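Local coordinates for protein cytosolic IMP-GMP specific 5'-nucleotidase (Legionella pneumophila subsp. pneumophila, PDB 4OHF) that probably hydrolyses IMP and GMP as a magnesium-dependent cytosolic 5'-nucleotidase of the HAD superfamily, subject to allosteric regulation and substrate activation, at residues K18-M24 with K203-T209; L43-R47 with C163-V167; K77-I81 with S93-T97; L181-V185 with L218-A223. The contacts are given in a common frame with arbitrary orientation. Residues are numbered along the deposited sequence.

Contact 1 (K18-M24 with K203-T209); sequences KLIGLDM and KKIFILT. With MG (magnesium ion), chain J; PO4 (phosphate ion), chain H.
Neighbouring parallel strands of a HAD phosphohydrolase core illustrate how reactive groups are delivered to one end of a sheet. Strands 19-22 and 204-208 are extended, their axes 4.5 Å apart at 26°, in register from Leu19 beside Lys204 to Leu22 beside Ile207. Five backbone hydrogen bonds form the parallel ladder: Lys204 N to Lys18 O (3.1 Å), Ile20 N to Lys204 O (2.9 Å), Phe206 N to Ile20 O (3.0 Å), Leu22 N to Phe206 O (2.7 Å) and Leu208 N to Leu22 O (2.7 Å). Backbone groups of Leu19 and Gly21 bond to strand 298-302 and its approach. Phe206 (chi1 p) lays its ring face on Gly21, whose CA sits 3.3 Å from the ring centroid; a beta carbon there would clash. On the sheet face carrying Ile20, Leu22, Ile205 and Ile207, Leu22 CD1 meets Ile205 CG2 at 3.7 Å, against helix 189-200.

Past the ladder, Asp23 holds the N-cap position before helix 24-28, and its carboxylate chelates magnesium through OD1 (2.2 Å) and OD2 (2.5 Å); Asp25 and Asp303 complete the protein ligands. O2 of a phosphate ion, probably from the crystallisation liquor, and a water also bind the metal. Phosphate O3 accepts a hydrogen bond from Thr209 OG1 (2.7 Å) and a weak one from Met24 N (3.0 Å). Metal and donors thus share its charge, consistent with the phosphate subsite of a HAD phosphohydrolase.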
loop_
_atom_site.group_PDB
_atom_site.type_symbol
_atom_site.label_atom_id
_atom_site.label_comp_id
_atom_site.label_asym_id
_atom_site.label_seq_id
_atom_site.Cartn_x
_atom_site.Cartn_y
_atom_site.Cartn_z
ATOM N N LYS B 18 33.390 0.084 16.762
ATOM C CA LYS B 18 33.673 0.664 18.064
ATOM C C LYS B 18 32.770 0.169 19.187
ATOM O O LYS B 18 33.220 -0.050 20.313
ATOM C CB LYS B 18 33.616 2.193 17.979
ATOM C CG LYS B 18 34.710 2.822 17.135
ATOM C CD LYS B 18 34.529 4.335 17.098
ATOM C CE LYS B 18 35.587 5.033 16.246
ATOM N NZ LYS B 18 35.266 6.496 16.096
ATOM N N LEU B 19 31.491 0.000 18.887
ATOM C CA LEU B 19 30.551 -0.475 19.887
ATOM C C LEU B 19 29.840 -1.745 19.425
ATOM O O LEU B 19 29.436 -1.862 18.266
ATOM C CB LEU B 19 29.512 0.604 20.195
ATOM C CG LEU B 19 30.001 1.911 20.817
ATOM C CD1 LEU B 19 29.642 3.083 19.913
ATOM C CD2 LEU B 19 29.354 2.094 22.182
ATOM N N ILE B 20 29.714 -2.702 20.340
ATOM C CA ILE B 20 29.005 -3.938 20.063
ATOM C C ILE B 20 27.766 -4.001 20.966
ATOM O O ILE B 20 27.878 -4.106 22.187
ATOM C CB ILE B 20 29.877 -5.169 20.328
ATOM C CG1 ILE B 20 30.973 -5.266 19.276
ATOM C CG2 ILE B 20 29.036 -6.409 20.263
ATOM C CD1 ILE B 20 31.967 -6.358 19.548
ATOM N N GLY B 21 26.594 -3.916 20.349
ATOM C CA GLY B 21 25.347 -3.975 21.089
ATOM C C GLY B 21 24.865 -5.407 21.176
ATOM O O GLY B 21 24.716 -6.083 20.157
ATOM N N LEU B 22 24.624 -5.870 22.397
ATOM C CA LEU B 22 24.179 -7.242 22.597
ATOM C C LEU B 22 22.760 -7.374 23.102
ATOM O O LEU B 22 22.363 -6.714 24.057
ATOM C CB LEU B 22 25.098 -7.975 23.584
ATOM C CG LEU B 22 26.589 -8.077 23.252
ATOM C CD1 LEU B 22 27.347 -8.685 24.443
ATOM C CD2 LEU B 22 26.776 -8.913 21.996
ATOM N N ASP B 23 22.011 -8.245 22.443
ATOM C CA ASP B 23 20.650 -8.588 22.821
ATOM C C ASP B 23 20.894 -9.441 24.072
ATOM O O ASP B 23 21.857 -10.190 24.111
ATOM C CB ASP B 23 20.045 -9.413 21.679
ATOM C CG ASP B 23 18.785 -10.153 22.069
ATOM O OD1 ASP B 23 18.835 -11.029 22.953
ATOM O OD2 ASP B 23 17.734 -9.867 21.469
ATOM N N MET B 24 20.058 -9.334 25.097
ATOM C CA MET B 24 20.291 -10.129 26.306
ATOM C C MET B 24 19.707 -11.545 26.309
ATOM O O MET B 24 20.453 -12.527 26.279
ATOM C CB MET B 24 19.799 -9.389 27.552
ATOM C CG MET B 24 19.945 -10.208 28.810
ATOM S SD MET B 24 19.390 -9.395 30.342
ATOM C CE MET B 24 17.622 -9.514 30.189
ATOM N N LYS B 203 37.231 -2.244 22.863
ATOM C CA LYS B 203 35.869 -2.403 22.377
ATOM C C LYS B 203 34.875 -1.987 23.462
ATOM O O LYS B 203 35.082 -2.261 24.637
ATOM C CB LYS B 203 35.628 -3.862 22.022
ATOM C CG LYS B 203 35.196 -4.111 20.607
ATOM C CD LYS B 203 36.285 -3.759 19.622
ATOM C CE LYS B 203 35.917 -4.234 18.233
ATOM N NZ LYS B 203 36.888 -3.713 17.239
ATOM N N LYS B 204 33.801 -1.314 23.072
ATOM C CA LYS B 204 32.780 -0.919 24.034
ATOM C C LYS B 204 31.614 -1.877 23.839
ATOM O O LYS B 204 31.201 -2.136 22.718
ATOM C CB LYS B 204 32.313 0.515 23.792
ATOM C CG LYS B 204 33.217 1.588 24.370
ATOM C CD LYS B 204 32.594 2.951 24.100
ATOM C CE LYS B 204 33.435 4.107 24.617
ATOM N NZ LYS B 204 32.790 5.414 24.234
ATOM N N ILE B 205 31.087 -2.401 24.935
ATOM C CA ILE B 205 29.987 -3.338 24.842
ATOM C C ILE B 205 28.761 -2.837 25.577
ATOM O O ILE B 205 28.855 -2.406 26.726
ATOM C CB ILE B 205 30.418 -4.696 25.422
ATOM C CG1 ILE B 205 31.664 -5.169 24.682
ATOM C CG2 ILE B 205 29.290 -5.712 25.295
ATOM C CD1 ILE B 205 32.277 -6.393 25.266
ATOM N N PHE B 206 27.610 -2.885 24.918
ATOM C CA PHE B 206 26.375 -2.460 25.562
ATOM C C PHE B 206 25.271 -3.494 25.383
ATOM O O PHE B 206 25.266 -4.258 24.414
ATOM C CB PHE B 206 25.930 -1.070 25.046
ATOM C CG PHE B 206 25.475 -1.038 23.601
ATOM C CD1 PHE B 206 24.116 -1.171 23.274
ATOM C CD2 PHE B 206 26.383 -0.768 22.574
ATOM C CE1 PHE B 206 23.673 -1.023 21.945
ATOM C CE2 PHE B 206 25.950 -0.620 21.241
ATOM C CZ PHE B 206 24.589 -0.746 20.930
ATOM N N ILE B 207 24.349 -3.526 26.338
ATOM C CA ILE B 207 23.223 -4.433 26.299
ATOM C C ILE B 207 22.004 -3.699 25.756
ATOM O O ILE B 207 21.767 -2.539 26.095
ATOM C CB ILE B 207 22.906 -4.965 27.708
ATOM C CG1 ILE B 207 24.053 -5.856 28.181
ATOM C CG2 ILE B 207 21.588 -5.751 27.703
ATOM C CD1 ILE B 207 23.866 -6.394 29.562
ATOM N N LEU B 208 21.235 -4.367 24.908
ATOM C CA LEU B 208 20.030 -3.764 24.339
ATOM C C LEU B 208 18.967 -4.862 24.423
ATOM O O LEU B 208 18.835 -5.691 23.514
ATOM C CB LEU B 208 20.279 -3.354 22.881
ATOM C CG LEU B 208 19.187 -2.610 22.113
ATOM C CD1 LEU B 208 18.945 -1.247 22.756
ATOM C CD2 LEU B 208 19.607 -2.438 20.656
ATOM N N THR B 209 18.224 -4.860 25.530
ATOM C CA THR B 209 17.205 -5.873 25.785
ATOM C C THR B 209 15.773 -5.368 25.840
ATOM O O THR B 209 15.511 -4.211 26.146
ATOM C CB THR B 209 17.478 -6.589 27.124
ATOM O OG1 THR B 209 16.373 -7.429 27.449
ATOM C CG2 THR B 209 17.655 -5.578 28.257
HETATM MG MG MG J . 16.957 -12.067 22.461
HETATM P P PO4 H . 15.917 -9.503 24.788
HETATM O O1 PO4 H . 14.700 -9.694 25.622
HETATM O O2 PO4 H . 16.114 -10.673 23.907
HETATM O O3 PO4 H . 17.104 -9.348 25.672
HETATM O O4 PO4 H . 15.748 -8.294 23.944
HETATM O O HOH W 1 14.912 -11.990 22.086
#

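Contact 2 (L43-R47 with C163-V167); sequences LVKER and CVDKV
Steeply crossed helices show how a few well-chosen rotamers can fill an interface. Segments 43-47 and 163-167 are both regular alpha-helix, within helices 33-51 and 153-170; their axes approach to 9.1 Å and cross at 113°, with the CA atoms of Val44 and Cys163 5.6 Å apart. Val44 (chi1 t) inserts among three residues: CG1 lies 3.9 Å from Cys163 CB, while CG2 is 4.0 Å from Val164 CG2 and 4.1 Å from Val167 CG1. Val167, with chi1 in p, also sets CG2 3.4 Å from Leu43 CB; Leu43 itself is m,t and reaches helix 172-178. Arg47 leaves its helix in t and then folds through two p torsions. Its CG rests 3.6 Å from Cys163 SG (chi1 m), NH1 comes 3.1 Å from Lys166 CG near the guanidinium plane, and NH2 forms a salt bridge with Asp170. In sequence both helices lie between the strands leading to Asp23 and Thr209, where HAD enzymes insert C1-type caps, consistent with their belonging to such a cap.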
loop_
_atom_site.group_PDB
_atom_site.type_symbol
_atom_site.label_atom_id
_atom_site.label_comp_id
_atom_site.label_asym_id
_atom_site.label_seq_id
_atom_site.Cartn_x
_atom_site.Cartn_y
_atom_site.Cartn_z
ATOM N N LEU B 43 2.382 -22.073 29.246
ATOM C CA LEU B 43 1.768 -20.794 29.578
ATOM C C LEU B 43 0.764 -20.330 28.519
ATOM O O LEU B 43 -0.319 -19.863 28.864
ATOM C CB LEU B 43 2.843 -19.716 29.770
ATOM C CG LEU B 43 3.868 -19.950 30.875
ATOM C CD1 LEU B 43 4.904 -18.848 30.862
ATOM C CD2 LEU B 43 3.161 -20.014 32.215
ATOM N N VAL B 44 1.119 -20.456 27.240
ATOM C CA VAL B 44 0.251 -20.026 26.137
ATOM C C VAL B 44 -0.971 -20.912 25.978
ATOM O O VAL B 44 -2.067 -20.424 25.713
ATOM C CB VAL B 44 1.008 -20.013 24.782
ATOM C CG1 VAL B 44 0.042 -19.753 23.636
ATOM C CG2 VAL B 44 2.070 -18.940 24.793
ATOM N N LYS B 45 -0.777 -22.216 26.126
ATOM C CA LYS B 45 -1.878 -23.159 26.004
ATOM C C LYS B 45 -2.854 -22.927 27.152
ATOM O O LYS B 45 -4.070 -23.032 26.989
ATOM C CB LYS B 45 -1.348 -24.593 26.038
ATOM C CG LYS B 45 -2.389 -25.646 25.708
ATOM C CD LYS B 45 -1.774 -27.026 25.676
ATOM C CE LYS B 45 -1.093 -27.345 26.995
ATOM N NZ LYS B 45 -0.539 -28.724 27.019
ATOM N N GLU B 46 -2.304 -22.599 28.312
ATOM C CA GLU B 46 -3.100 -22.337 29.498
ATOM C C GLU B 46 -3.950 -21.091 29.300
ATOM O O GLU B 46 -5.168 -21.134 29.443
ATOM C CB GLU B 46 -2.172 -22.148 30.690
ATOM C CG GLU B 46 -2.842 -21.687 31.963
ATOM C CD GLU B 46 -1.836 -21.114 32.940
ATOM O OE1 GLU B 46 -0.889 -21.844 33.312
ATOM O OE2 GLU B 46 -1.988 -19.933 33.323
ATOM N N ARG B 47 -3.297 -19.984 28.961
ATOM C CA ARG B 47 -3.979 -18.708 28.749
ATOM C C ARG B 47 -5.121 -18.803 27.739
ATOM O O ARG B 47 -6.024 -17.965 27.734
ATOM C CB ARG B 47 -2.974 -17.641 28.299
ATOM C CG ARG B 47 -3.578 -16.266 28.064
ATOM C CD ARG B 47 -4.258 -15.758 29.313
ATOM N NE ARG B 47 -3.311 -15.620 30.411
ATOM C CZ ARG B 47 -2.575 -14.536 30.629
ATOM N NH1 ARG B 47 -2.685 -13.484 29.822
ATOM N NH2 ARG B 47 -1.718 -14.509 31.648
ATOM N N CYS B 163 -2.127 -14.485 23.076
ATOM C CA CYS B 163 -1.646 -15.097 24.303
ATOM C C CYS B 163 -0.139 -14.980 24.445
ATOM O O CYS B 163 0.363 -14.676 25.534
ATOM C CB CYS B 163 -2.029 -16.564 24.350
ATOM S SG CYS B 163 -3.782 -16.832 24.478
ATOM N N VAL B 164 0.578 -15.227 23.348
ATOM C CA VAL B 164 2.034 -15.145 23.352
ATOM C C VAL B 164 2.483 -13.747 23.775
ATOM O O VAL B 164 3.385 -13.599 24.605
ATOM C CB VAL B 164 2.648 -15.459 21.954
ATOM C CG1 VAL B 164 4.160 -15.451 22.052
ATOM C CG2 VAL B 164 2.176 -16.805 21.449
ATOM N N ASP B 165 1.854 -12.724 23.198
ATOM C CA ASP B 165 2.200 -11.345 23.533
ATOM C C ASP B 165 1.846 -11.070 24.988
ATOM O O ASP B 165 2.603 -10.415 25.712
ATOM C CB ASP B 165 1.451 -10.344 22.640
ATOM C CG ASP B 165 1.748 -10.532 21.163
ATOM O OD1 ASP B 165 2.923 -10.808 20.815
ATOM O OD2 ASP B 165 0.801 -10.389 20.350
ATOM N N LYS B 166 0.694 -11.578 25.413
ATOM C CA LYS B 166 0.238 -11.378 26.778
ATOM C C LYS B 166 1.198 -12.016 27.765
ATOM O O LYS B 166 1.702 -11.357 28.674
ATOM C CB LYS B 166 -1.152 -11.978 26.966
ATOM C CG LYS B 166 -2.028 -11.176 27.916
ATOM C CD LYS B 166 -2.283 -9.775 27.351
ATOM C CE LYS B 166 -3.160 -8.932 28.261
ATOM N NZ LYS B 166 -3.447 -7.600 27.642
ATOM N N VAL B 167 1.449 -13.305 27.575
ATOM C CA VAL B 167 2.339 -14.049 28.452
ATOM C C VAL B 167 3.726 -13.402 28.521
ATOM O O VAL B 167 4.448 -13.567 29.508
ATOM C CB VAL B 167 2.457 -15.525 27.984
ATOM C CG1 VAL B 167 3.357 -15.626 26.779
ATOM C CG2 VAL B 167 2.969 -16.384 29.110
#

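Contact 3 (K77-I81 with S93-T97); sequences KNGNI and SYHGT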
loop_
_atom_site.group_PDB
_atom_site.type_symbol
_atom_site.label_atom_id
_atom_site.label_comp_id
_atom_site.label_asym_id
_atom_site.label_seq_id
_atom_site.Cartn_x
_atom_site.Cartn_y
_atom_site.Cartn_z
ATOM N N LYS B 77 -4.983 -18.384 7.130
ATOM C CA LYS B 77 -6.182 -18.510 6.322
ATOM C C LYS B 77 -6.665 -19.958 6.272
ATOM O O LYS B 77 -7.812 -20.243 6.596
ATOM C CB LYS B 77 -5.896 -17.999 4.910
ATOM C CG LYS B 77 -7.029 -18.156 3.890
ATOM C CD LYS B 77 -6.452 -18.028 2.475
ATOM C CE LYS B 77 -7.487 -18.224 1.375
ATOM N NZ LYS B 77 -6.805 -18.437 0.057
ATOM N N ASN B 78 -5.787 -20.878 5.893
ATOM C CA ASN B 78 -6.179 -22.278 5.772
ATOM C C ASN B 78 -5.679 -23.222 6.863
ATOM O O ASN B 78 -5.707 -24.445 6.683
ATOM C CB ASN B 78 -5.733 -22.807 4.414
ATOM C CG ASN B 78 -6.040 -21.843 3.298
ATOM O OD1 ASN B 78 -7.166 -21.368 3.177
ATOM N ND2 ASN B 78 -5.039 -21.542 2.472
ATOM N N GLY B 79 -5.229 -22.667 7.988
ATOM C CA GLY B 79 -4.731 -23.495 9.074
ATOM C C GLY B 79 -3.621 -24.449 8.651
ATOM O O GLY B 79 -3.612 -25.616 9.042
ATOM N N ASN B 80 -2.682 -23.949 7.853
ATOM C CA ASN B 80 -1.562 -24.764 7.377
ATOM C C ASN B 80 -0.198 -24.217 7.809
ATOM O O ASN B 80 -0.064 -23.044 8.160
ATOM C CB ASN B 80 -1.589 -24.870 5.845
ATOM C CG ASN B 80 -2.857 -25.522 5.323
ATOM O OD1 ASN B 80 -3.325 -26.532 5.858
ATOM N ND2 ASN B 80 -3.411 -24.955 4.255
ATOM N N ILE B 81 0.811 -25.080 7.773
ATOM C CA ILE B 81 2.159 -24.690 8.138
ATOM C C ILE B 81 3.056 -25.035 6.964
ATOM O O ILE B 81 3.042 -26.160 6.479
ATOM C CB ILE B 81 2.627 -25.423 9.400
ATOM C CG1 ILE B 81 1.680 -25.100 10.566
ATOM C CG2 ILE B 81 4.058 -25.002 9.744
ATOM C CD1 ILE B 81 2.067 -25.782 11.885
ATOM N N SER B 93 4.297 -28.914 3.017
ATOM C CA SER B 93 3.263 -28.333 3.854
ATOM C C SER B 93 2.434 -29.333 4.653
ATOM O O SER B 93 2.331 -30.509 4.305
ATOM C CB SER B 93 2.327 -27.481 2.992
ATOM O OG SER B 93 1.739 -28.258 1.961
ATOM N N TYR B 94 1.845 -28.834 5.734
ATOM C CA TYR B 94 1.005 -29.637 6.603
ATOM C C TYR B 94 -0.249 -28.847 6.996
ATOM O O TYR B 94 -0.217 -27.615 7.109
ATOM C CB TYR B 94 1.757 -30.017 7.891
ATOM C CG TYR B 94 2.840 -31.073 7.761
ATOM C CD1 TYR B 94 4.017 -30.820 7.056
ATOM C CD2 TYR B 94 2.693 -32.325 8.364
ATOM C CE1 TYR B 94 5.020 -31.790 6.952
ATOM C CE2 TYR B 94 3.690 -33.301 8.269
ATOM C CZ TYR B 94 4.847 -33.028 7.561
ATOM O OH TYR B 94 5.822 -33.995 7.434
ATOM N N HIS B 95 -1.359 -29.561 7.162
ATOM C CA HIS B 95 -2.593 -28.937 7.623
ATOM C C HIS B 95 -2.679 -29.525 9.026
ATOM O O HIS B 95 -3.050 -30.682 9.201
ATOM C CB HIS B 95 -3.799 -29.378 6.794
ATOM C CG HIS B 95 -5.094 -28.778 7.252
ATOM N ND1 HIS B 95 -5.438 -27.466 7.005
ATOM C CD2 HIS B 95 -6.107 -29.301 7.983
ATOM C CE1 HIS B 95 -6.607 -27.206 7.563
ATOM N NE2 HIS B 95 -7.034 -28.303 8.162
ATOM N N GLY B 96 -2.295 -28.737 10.022
ATOM C CA GLY B 96 -2.288 -29.245 11.377
ATOM C C GLY B 96 -1.125 -30.209 11.488
ATOM O O GLY B 96 0.013 -29.842 11.197
ATOM N N THR B 97 -1.399 -31.446 11.883
ATOM C CA THR B 97 -0.346 -32.446 12.014
ATOM C C THR B 97 -0.258 -33.280 10.749
ATOM O O THR B 97 0.781 -33.865 10.448
ATOM C CB THR B 97 -0.623 -33.395 13.196
ATOM O OG1 THR B 97 -0.741 -32.632 14.405
ATOM C CG2 THR B 97 0.510 -34.404 13.345
#
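A glycine in left-handed helical conformation opens this strand pairing: Gly79, at phi/psi 55/43, forms with Asn80 a G1 beta bulge opposite Asp75. Lys77 and Asn78 before it have angles close to those of a type I turn, the usual companion of such a bulge, and the backbone N of Asn78 is held by the Asp75 carboxylate. The chain then enters strand 80-84, where Ile81 and Tyr94 make an antiparallel hydrogen-bonded pair: Ile81 N donates to Tyr94 O at 2.8 Å, and Tyr94 N to Ile81 O at 3.0 Å. Close CA-H...O approaches flank them, Asn80 CA to Tyr94 O (3.2 Å) and Ser93 CA to Ile81 O (3.4 Å). These strands form a beta hairpin within a small antiparallel sheet, and the turn at its far end carries Arg86 and Tyr87, which line the GMP pocket. On the side of Ile81 and Tyr94, both residues meet Trp406. His95 (chi1 t) instead turns its imidazole edge toward the bulge, bringing CE1 to 3.0 Å from Asn78 O; its NE2 has a weak hydrogen bond to Asp144, and its ring meets that of Tyr153. Gly96, again at positive phi (73/-124), diverts the chain toward strand 98-99.

Contact 4 (L181-V185 with L218-A223); sequences LKKYV and LLLDYA
Tyr222 spans the gap between a one-turn helix and a longer one. Helix 181-184 is barely more than one turn, with Leu181 O accepting from Tyr184 N (3.0 Å) and Val185 N (2.8 Å) before Val185 turns extended; segment 218-223 is regular helix within helix 213-224, which follows core strand 204-208. The backbones stand well apart, the nearest CA pairs being Val185 with Ala223 (7.6 Å) and Leu181 with Tyr222 (8.1 Å). Tyr222, chi1 t, sets its ring against both Leu181 and Val185: Leu181 CB sits over the ring face, 3.8 Å from the centroid (CH-pi), while Val185 CG2 approaches the edge, 3.6 Å from CE2. Leu181 (m,t) occupies the neighbouring hollow, its CD2 3.7 Å from Leu219 CD1 and its CD1 4.1 Å from Leu218 CD2. Leu219, which also packs on the metal ligand Asp25, sets CD1 3.8 Å from Val185 CG1, and Ala223 CB closes the end 4.2 Å from Val185 CG2. The Tyr222 hydroxyl emerges beside Lys182, OH to CB 3.3 Å, and Arg187 adds a cation-pi contact to the ring. Cohesion here therefore rests on apolar and ring contacts, which depend on close fit more than on paired polar groups.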
loop_
_atom_site.group_PDB
_atom_site.type_symbol
_atom_site.label_atom_id
_atom_site.label_comp_id
_atom_site.label_asym_id
_atom_site.label_seq_id
_atom_site.Cartn_x
_atom_site.Cartn_y
_atom_site.Cartn_z
ATOM N N LEU B 181 15.859 -20.360 37.748
ATOM C CA LEU B 181 17.014 -20.029 36.936
ATOM C C LEU B 181 17.910 -21.182 36.503
ATOM O O LEU B 181 18.246 -21.286 35.316
ATOM C CB LEU B 181 17.843 -18.947 37.637
ATOM C CG LEU B 181 17.086 -17.624 37.764
ATOM C CD1 LEU B 181 17.886 -16.632 38.582
ATOM C CD2 LEU B 181 16.796 -17.079 36.375
ATOM N N LYS B 182 18.289 -22.066 37.418
ATOM C CA LYS B 182 19.173 -23.142 36.990
ATOM C C LYS B 182 18.558 -24.164 36.047
ATOM O O LYS B 182 19.263 -24.989 35.481
ATOM C CB LYS B 182 19.810 -23.851 38.180
ATOM C CG LYS B 182 18.894 -24.658 39.057
ATOM C CD LYS B 182 19.735 -25.607 39.919
ATOM C CE LYS B 182 21.084 -24.967 40.317
ATOM N NZ LYS B 182 21.990 -25.893 41.066
ATOM N N LYS B 183 17.249 -24.106 35.869
ATOM C CA LYS B 183 16.593 -25.016 34.949
ATOM C C LYS B 183 16.425 -24.330 33.586
ATOM O O LYS B 183 16.263 -24.994 32.568
ATOM C CB LYS B 183 15.216 -25.410 35.484
ATOM C CG LYS B 183 14.384 -26.227 34.502
ATOM C CD LYS B 183 12.925 -26.289 34.905
ATOM C CE LYS B 183 12.129 -27.106 33.888
ATOM N NZ LYS B 183 10.682 -27.151 34.250
ATOM N N TYR B 184 16.474 -23.000 33.573
ATOM C CA TYR B 184 16.276 -22.262 32.331
ATOM C C TYR B 184 17.488 -21.597 31.703
ATOM O O TYR B 184 17.661 -21.680 30.489
ATOM C CB TYR B 184 15.153 -21.242 32.513
ATOM C CG TYR B 184 13.807 -21.911 32.635
ATOM C CD1 TYR B 184 13.215 -22.536 31.528
ATOM C CD2 TYR B 184 13.145 -21.963 33.857
ATOM C CE1 TYR B 184 11.997 -23.196 31.637
ATOM C CE2 TYR B 184 11.925 -22.623 33.982
ATOM C CZ TYR B 184 11.355 -23.237 32.867
ATOM O OH TYR B 184 10.142 -23.888 32.981
ATOM N N VAL B 185 18.340 -20.960 32.499
ATOM C CA VAL B 185 19.507 -20.305 31.913
ATOM C C VAL B 185 20.820 -21.076 32.047
ATOM O O VAL B 185 21.163 -21.591 33.107
ATOM C CB VAL B 185 19.676 -18.841 32.452
ATOM C CG1 VAL B 185 18.697 -18.574 33.553
ATOM C CG2 VAL B 185 21.111 -18.589 32.917
ATOM N N LEU B 218 18.966 -9.066 37.693
ATOM C CA LEU B 218 18.971 -10.389 38.309
ATOM C C LEU B 218 19.693 -11.401 37.416
ATOM O O LEU B 218 20.671 -12.044 37.824
ATOM C CB LEU B 218 17.546 -10.865 38.502
ATOM C CG LEU B 218 17.235 -11.768 39.686
ATOM C CD1 LEU B 218 15.916 -12.456 39.369
ATOM C CD2 LEU B 218 18.327 -12.784 39.949
ATOM N N LEU B 219 19.201 -11.529 36.188
ATOM C CA LEU B 219 19.750 -12.471 35.230
ATOM C C LEU B 219 21.221 -12.230 34.873
ATOM O O LEU B 219 22.003 -13.175 34.759
ATOM C CB LEU B 219 18.905 -12.454 33.962
ATOM C CG LEU B 219 18.994 -13.729 33.125
ATOM C CD1 LEU B 219 18.163 -14.822 33.780
ATOM C CD2 LEU B 219 18.480 -13.453 31.725
ATOM N N LEU B 220 21.602 -10.971 34.686
ATOM C CA LEU B 220 22.982 -10.667 34.342
ATOM C C LEU B 220 23.898 -11.076 35.474
ATOM O O LEU B 220 24.968 -11.641 35.248
ATOM C CB LEU B 220 23.153 -9.178 34.040
ATOM C CG LEU B 220 22.616 -8.723 32.679
ATOM C CD1 LEU B 220 22.716 -7.214 32.550
ATOM C CD2 LEU B 220 23.401 -9.397 31.580
ATOM N N ASP B 221 23.469 -10.788 36.694
ATOM C CA ASP B 221 24.219 -11.142 37.891
ATOM C C ASP B 221 24.337 -12.662 37.970
ATOM O O ASP B 221 25.434 -13.191 38.052
ATOM C CB ASP B 221 23.479 -10.614 39.117
ATOM C CG ASP B 221 24.326 -10.629 40.375
ATOM O OD1 ASP B 221 23.804 -10.224 41.429
ATOM O OD2 ASP B 221 25.503 -11.033 40.318
ATOM N N TYR B 222 23.201 -13.358 37.928
ATOM C CA TYR B 222 23.186 -14.815 37.999
ATOM C C TYR B 222 24.094 -15.499 36.972
ATOM O O TYR B 222 24.802 -16.458 37.301
ATOM C CB TYR B 222 21.749 -15.343 37.828
ATOM C CG TYR B 222 21.648 -16.858 37.776
ATOM C CD1 TYR B 222 21.610 -17.622 38.948
ATOM C CD2 TYR B 222 21.636 -17.530 36.560
ATOM C CE1 TYR B 222 21.563 -19.021 38.901
ATOM C CE2 TYR B 222 21.589 -18.920 36.501
ATOM C CZ TYR B 222 21.555 -19.665 37.675
ATOM O OH TYR B 222 21.527 -21.048 37.613
ATOM N N ALA B 223 24.085 -15.009 35.735
ATOM C CA ALA B 223 24.867 -15.636 34.672
ATOM C C ALA B 223 26.281 -15.132 34.383
ATOM O O ALA B 223 27.038 -15.808 33.689
ATOM C CB ALA B 223 24.052 -15.634 33.382
#

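How the contacts relate
Contact 1 joins two core strands and ends at the magnesium site, and contact 4 packs directly beside it: helix 213-224 follows strand 204-208, Leu220 CD1 lies 3.3 Å from Ile207 CD1, and Leu220 CG lies 4.0 Å from Met24 SD. The Leu219 side chain comes within about 3 Å of that of Asp25 and about 9 Å of magnesium. Contacts 2 and 3 belong to the chain inserted between the strands of contact 1. Contact 2 comes within about 8 Å of contact 4 by nearest atoms and about 14 Å of contact 1. Contact 3 lies across the chain's centre from contact 1, their centres 39 Å apart, in the hairpin whose turn binds GMP.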